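Local coordinates for sugar-binding transport ATP-binding protein (Pyrococcus horikoshii, PDB 1V43), which probably binds and hydrolyses ATP as the nucleotide-binding subunit of an ABC transporter that takes up sugars, at residues 37-42 with 206-211. Sequence-based numbering, arbitrary orientation.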
loop_
_atom_site.group_PDB
_atom_site.type_symbol
_atom_site.label_atom_id
_atom_site.label_comp_id
_atom_site.label_asym_id
_atom_site.label_seq_id
_atom_site.Cartn_x
_atom_site.Cartn_y
_atom_site.Cartn_z
ATOM N N GLY A 37 -25.391 14.066 8.724
ATOM C CA GLY A 37 -25.109 12.684 9.020
ATOM C C GLY A 37 -24.231 11.926 8.049
ATOM O O GLY A 37 -24.050 10.729 8.240
ATOM N N GLU A 38 -23.687 12.560 7.011
ATOM C CA GLU A 38 -22.842 11.773 6.112
ATOM C C GLU A 38 -21.382 11.824 6.549
ATOM O O GLU A 38 -20.996 12.632 7.382
ATOM C CB GLU A 38 -22.941 12.224 4.645
ATOM C CG GLU A 38 -22.186 13.507 4.295
ATOM C CD GLU A 38 -22.169 13.811 2.795
ATOM O OE1 GLU A 38 -21.994 14.996 2.438
ATOM O OE2 GLU A 38 -22.313 12.878 1.969
ATOM N N PHE A 39 -20.598 10.918 5.989
ATOM C CA PHE A 39 -19.178 10.843 6.264
ATOM C C PHE A 39 -18.535 11.361 4.993
ATOM O O PHE A 39 -18.488 10.655 3.996
ATOM C CB PHE A 39 -18.754 9.390 6.501
ATOM C CG PHE A 39 -17.434 9.255 7.182
ATOM C CD1 PHE A 39 -17.335 8.599 8.404
ATOM C CD2 PHE A 39 -16.291 9.812 6.631
ATOM C CE1 PHE A 39 -16.127 8.505 9.060
ATOM C CE2 PHE A 39 -15.073 9.717 7.286
ATOM C CZ PHE A 39 -14.991 9.063 8.503
ATOM N N LEU A 40 -18.093 12.610 4.997
ATOM C CA LEU A 40 -17.466 13.146 3.803
ATOM C C LEU A 40 -15.956 13.164 3.947
ATOM O O LEU A 40 -15.436 13.703 4.914
ATOM C CB LEU A 40 -17.939 14.567 3.522
ATOM C CG LEU A 40 -17.140 15.250 2.397
ATOM C CD1 LEU A 40 -17.517 14.639 1.039
ATOM C CD2 LEU A 40 -17.417 16.745 2.397
ATOM N N VAL A 41 -15.261 12.564 2.988
ATOM C CA VAL A 41 -13.804 12.571 3.005
ATOM C C VAL A 41 -13.289 13.630 2.035
ATOM O O VAL A 41 -13.770 13.732 0.903
ATOM C CB VAL A 41 -13.190 11.223 2.550
ATOM C CG1 VAL A 41 -11.679 11.382 2.415
ATOM C CG2 VAL A 41 -13.508 10.120 3.553
ATOM N N LEU A 42 -12.347 14.447 2.495
ATOM C CA LEU A 42 -11.725 15.437 1.632
ATOM C C LEU A 42 -10.401 14.746 1.270
ATOM O O LEU A 42 -9.529 14.550 2.123
ATOM C CB LEU A 42 -11.471 16.745 2.373
ATOM C CG LEU A 42 -12.675 17.454 2.989
ATOM C CD1 LEU A 42 -12.207 18.769 3.618
ATOM C CD2 LEU A 42 -13.754 17.681 1.928
ATOM N N MET A 206 -11.673 5.757 -0.010
ATOM C CA MET A 206 -12.648 4.836 -0.589
ATOM C C MET A 206 -13.298 3.951 0.463
ATOM O O MET A 206 -14.445 3.536 0.324
ATOM C CB MET A 206 -11.974 3.952 -1.639
ATOM C CG MET A 206 -11.583 4.676 -2.925
ATOM S SD MET A 206 -13.035 5.108 -3.885
ATOM C CE MET A 206 -13.342 3.576 -4.743
ATOM N N THR A 207 -12.552 3.658 1.518
ATOM C CA THR A 207 -13.032 2.811 2.607
ATOM C C THR A 207 -13.986 3.522 3.544
ATOM O O THR A 207 -14.951 2.931 4.036
ATOM C CB THR A 207 -11.885 2.327 3.506
ATOM O OG1 THR A 207 -10.880 1.681 2.715
ATOM C CG2 THR A 207 -12.420 1.384 4.561
ATOM N N MET A 208 -13.727 4.795 3.795
ATOM C CA MET A 208 -14.550 5.496 4.760
ATOM C C MET A 208 -15.641 6.475 4.329
ATOM O O MET A 208 -16.661 6.600 5.005
ATOM C CB MET A 208 -13.607 6.168 5.756
ATOM C CG MET A 208 -12.765 5.136 6.538
ATOM S SD MET A 208 -11.520 5.952 7.502
ATOM C CE MET A 208 -12.376 5.953 9.107
ATOM N N GLY A 209 -15.452 7.159 3.211
ATOM C CA GLY A 209 -16.450 8.136 2.817
ATOM C C GLY A 209 -17.725 7.669 2.144
ATOM O O GLY A 209 -17.710 6.771 1.302
ATOM N N ASP A 210 -18.847 8.270 2.537
ATOM C CA ASP A 210 -20.121 7.967 1.899
ATOM C C ASP A 210 -19.936 8.688 0.582
ATOM O O ASP A 210 -20.448 8.292 -0.472
ATOM C CB ASP A 210 -21.290 8.591 2.668
ATOM C CG ASP A 210 -21.529 7.915 4.007
ATOM O OD1 ASP A 210 -21.561 6.660 4.039
ATOM O OD2 ASP A 210 -21.689 8.638 5.014
ATOM N N ARG A 211 -19.180 9.775 0.671
ATOM C CA ARG A 211 -18.855 10.568 -0.488
ATOM C C ARG A 211 -17.426 11.034 -0.319
ATOM O O ARG A 211 -16.907 11.116 0.792
ATOM C CB ARG A 211 -19.799 11.753 -0.631
ATOM C CG ARG A 211 -21.182 11.386 -1.204
ATOM C CD ARG A 211 -21.851 12.619 -1.799
ATOM N NE ARG A 211 -22.012 13.694 -0.824
ATOM C CZ ARG A 211 -22.274 14.955 -1.150
ATOM N NH1 ARG A 211 -22.413 15.882 -0.210
ATOM N NH2 ARG A 211 -22.383 15.296 -2.424
#
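One face of the Phe-39 ring takes the carbonyl oxygen of Met-208, which stands 3.5 Å from CG and is displaced toward the rim; the same oxygen accepts a hydrogen bond from Lys-185. Farther along the ring, Met-208 CE meets Phe-39 CZ at 4.1 Å, its chain bent at chi3 (99°). The guanidinium of Arg-211 receives the carboxylate of Glu-38 at its edge, the two planes only 19° apart. The grip is side-on: Arg-211 NE donates to Glu-38 OE2 (2.9 Å) and NH1 to OE1 (2.8 Å), each oxygen using its syn lone pair. NH1 also reaches Thr-33 O, and OE1 accepts from Lys-35 N, which helps to fix the pair. An alanine in place of Arg-211 would probably leave the buried Glu-38 carboxylate without its countercharge, held mainly through the Lys-35 N-H. Asp-210 makes two hydrogen bonds to the Phe-39 backbone: Phe-39 N donates to Asp-210 OD2 (2.7 Å), met on the anti side and somewhat out of the carboxylate plane, and Asp-210 N donates to Phe-39 O. Farther along the strand, Val-41 N bonds almost straight to Arg-211 O (3.1 Å), and Leu-40 CD1 packs against that carbonyl. Val-41 CG2 lies 3.6 Å from Gly-209 CA, where a side chain would clash. The chain thus leaves helix 202-208 at Gly-209 and enters strand 211-216 parallel to strand 39-43, whose other neighbour is strand 194-199. This is a right-handed beta-alpha-beta crossover stepping over the central strand, in the core sheet of a P-loop ATPase, where strand 39-43 leads into the ATP-binding Walker A loop.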